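Local coordinates for ribokinase RBSK (Mycobacterium tuberculosis, PDB 3GO7), which probably phosphorylates D-ribose at O-5, using ATP and magnesium, to give D-ribose 5-phosphate, at residues 31-36 / 112-117. Numbering follows the deposited sequence.
Sequences DLTFVV and AIIVVD. With RIB (alpha-D-ribofuranose), chain C.
Leu32, Phe34 and Val36 take part in five backbone hydrogen bonds between 31-36 and 112-117; strands 31-35 and 112-116 run parallel, their axes 4.7 Å apart at closest, and the last bond, from Val36 N, lies just past the end of the first strand. Leu32 N donates to Ala112 O and Ile114 N returns to Leu32 O; the exchange continues as Phe34 N to Ile114 O, Val116 N to Phe34 O and Val36 N to Val116 O. The bond from Ile114 N is the most bent of the five, at 156° about its hydrogen.

Asp31, Thr33, Ile114 and Val116 share the face turned to the active site. With CG anti to its carbonyl carbon (chi1 -71°), Asp31 reaches the ribose, where OD1 accepts from RIB O2 and OD2 from RIB O3, each at 2.7 Å, so two bonds fix the carboxylate. Ile114 CD1 lies 3.4 Å from Asp31 CG, and Ala112 CB sits 3.3 Å from Asp31 OD1, lining the sugar-binding end.

On the other face Ile113 divides its branches: CD1 meets Leu32 CD1 at 3.9 Å, while CG2 approaches the Phe34 ring obliquely, 3.8 Å from CE2. Leu32, Phe34, Ile113 and Val115 also pack on the second subunit.

The pair forms the centre of the four-stranded lid characteristic of ribokinases, one face over the substrate and the other in the dimer interface.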
loop_
_atom_site.group_PDB
_atom_site.type_symbol
_atom_site.label_atom_id
_atom_site.label_comp_id
_atom_site.label_asym_id
_atom_site.label_seq_id
_atom_site.Cartn_x
_atom_site.Cartn_y
_atom_site.Cartn_z
ATOM N N ASP A 31 -1.474 -8.730 1.210
ATOM C CA ASP A 31 -2.121 -7.774 0.337
ATOM C C ASP A 31 -2.639 -6.543 1.093
ATOM O O ASP A 31 -3.312 -6.681 2.124
ATOM C CB ASP A 31 -3.298 -8.437 -0.391
ATOM C CG ASP A 31 -2.855 -9.443 -1.448
ATOM O OD1 ASP A 31 -1.654 -9.484 -1.780
ATOM O OD2 ASP A 31 -3.719 -10.201 -1.949
ATOM N N LEU A 32 -2.332 -5.357 0.559
ATOM C CA LEU A 32 -2.984 -4.117 0.942
ATOM C C LEU A 32 -3.934 -3.737 -0.193
ATOM O O LEU A 32 -3.492 -3.411 -1.319
ATOM C CB LEU A 32 -1.954 -3.015 1.171
ATOM C CG LEU A 32 -0.842 -3.244 2.216
ATOM C CD1 LEU A 32 0.042 -2.008 2.360
ATOM C CD2 LEU A 32 -1.400 -3.600 3.560
ATOM N N THR A 33 -5.239 -3.808 0.069
ATOM C CA THR A 33 -6.231 -3.502 -0.959
ATOM C C THR A 33 -6.900 -2.143 -0.749
ATOM O O THR A 33 -7.522 -1.883 0.293
ATOM C CB THR A 33 -7.311 -4.579 -1.061
ATOM O OG1 THR A 33 -6.705 -5.881 -1.137
ATOM C CG2 THR A 33 -8.205 -4.322 -2.279
ATOM N N PHE A 34 -6.787 -1.290 -1.760
ATOM C CA PHE A 34 -7.330 0.046 -1.698
ATOM C C PHE A 34 -8.530 0.125 -2.623
ATOM O O PHE A 34 -8.474 -0.347 -3.783
ATOM C CB PHE A 34 -6.263 1.044 -2.150
ATOM C CG PHE A 34 -5.063 1.113 -1.236
ATOM C CD1 PHE A 34 -4.899 2.181 -0.367
ATOM C CD2 PHE A 34 -4.086 0.122 -1.258
ATOM C CE1 PHE A 34 -3.799 2.264 0.478
ATOM C CE2 PHE A 34 -2.986 0.206 -0.422
ATOM C CZ PHE A 34 -2.853 1.291 0.457
ATOM N N VAL A 35 -9.614 0.709 -2.126
ATOM C CA VAL A 35 -10.742 1.069 -2.994
ATOM C C VAL A 35 -10.657 2.540 -3.406
ATOM O O VAL A 35 -10.556 3.444 -2.566
ATOM C CB VAL A 35 -12.149 0.781 -2.374
ATOM C CG1 VAL A 35 -13.254 1.040 -3.437
ATOM C CG2 VAL A 35 -12.240 -0.654 -1.854
ATOM N N VAL A 36 -10.703 2.766 -4.711
ATOM C CA VAL A 36 -10.680 4.124 -5.223
ATOM C C VAL A 36 -11.858 4.388 -6.157
ATOM O O VAL A 36 -12.570 3.484 -6.577
ATOM C CB VAL A 36 -9.346 4.440 -5.948
ATOM C CG1 VAL A 36 -8.174 4.160 -5.030
ATOM C CG2 VAL A 36 -9.233 3.647 -7.259
ATOM N N ALA A 112 1.971 -6.792 -1.600
ATOM C CA ALA A 112 1.270 -6.401 -2.801
ATOM C C ALA A 112 0.306 -5.267 -2.530
ATOM O O ALA A 112 -0.350 -5.217 -1.470
ATOM C CB ALA A 112 0.521 -7.565 -3.414
ATOM N N ILE A 113 0.192 -4.379 -3.513
ATOM C CA ILE A 113 -0.778 -3.336 -3.475
ATOM C C ILE A 113 -1.761 -3.663 -4.561
ATOM O O ILE A 113 -1.395 -3.735 -5.742
ATOM C CB ILE A 113 -0.120 -1.939 -3.744
ATOM C CG1 ILE A 113 1.140 -1.740 -2.878
ATOM C CG2 ILE A 113 -1.110 -0.839 -3.572
ATOM C CD1 ILE A 113 0.937 -1.950 -1.417
ATOM N N ILE A 114 -3.003 -3.903 -4.154
ATOM C CA ILE A 114 -4.106 -4.005 -5.077
ATOM C C ILE A 114 -4.939 -2.721 -5.013
ATOM O O ILE A 114 -5.273 -2.214 -3.925
ATOM C CB ILE A 114 -5.011 -5.225 -4.798
ATOM C CG1 ILE A 114 -4.204 -6.513 -4.754
ATOM C CG2 ILE A 114 -5.984 -5.411 -5.943
ATOM C CD1 ILE A 114 -3.628 -6.794 -3.470
ATOM N N VAL A 115 -5.267 -2.191 -6.181
ATOM C CA VAL A 115 -6.111 -1.027 -6.257
ATOM C C VAL A 115 -7.346 -1.417 -7.071
ATOM O O VAL A 115 -7.239 -1.930 -8.205
ATOM C CB VAL A 115 -5.359 0.167 -6.882
ATOM C CG1 VAL A 115 -6.215 1.417 -6.861
ATOM C CG2 VAL A 115 -4.045 0.406 -6.133
ATOM N N VAL A 116 -8.515 -1.218 -6.472
ATOM C CA VAL A 116 -9.764 -1.527 -7.138
ATOM C C VAL A 116 -10.594 -0.244 -7.320
ATOM O O VAL A 116 -10.648 0.620 -6.436
ATOM C CB VAL A 116 -10.539 -2.628 -6.376
ATOM C CG1 VAL A 116 -11.666 -3.181 -7.253
ATOM C CG2 VAL A 116 -9.598 -3.761 -6.009
ATOM N N ASP A 117 -11.200 -0.097 -8.488
ATOM C CA ASP A 117 -11.901 1.140 -8.815
ATOM C C ASP A 117 -13.401 0.888 -8.981
ATOM O O ASP A 117 -13.900 -0.228 -8.721
ATOM C CB ASP A 117 -11.303 1.783 -10.076
ATOM C CG ASP A 117 -11.725 1.071 -11.350
ATOM O OD1 ASP A 117 -12.703 0.275 -11.286
ATOM O OD2 ASP A 117 -11.093 1.312 -12.417
HETATM O O5 RIB C . -3.610 -12.131 -8.349
HETATM C C5 RIB C . -3.684 -11.240 -7.215
HETATM C C4 RIB C . -2.430 -11.476 -6.347
HETATM O O4 RIB C . -1.263 -10.990 -7.004
HETATM C C3 RIB C . -2.429 -10.774 -5.004
HETATM O O3 RIB C . -2.870 -11.670 -3.986
HETATM C C2 RIB C . -0.984 -10.301 -4.800
HETATM O O2 RIB C . -0.319 -10.822 -3.640
HETATM C C1 RIB C . -0.243 -10.642 -6.073
HETATM O O1 RIB C . 0.638 -11.750 -5.904
#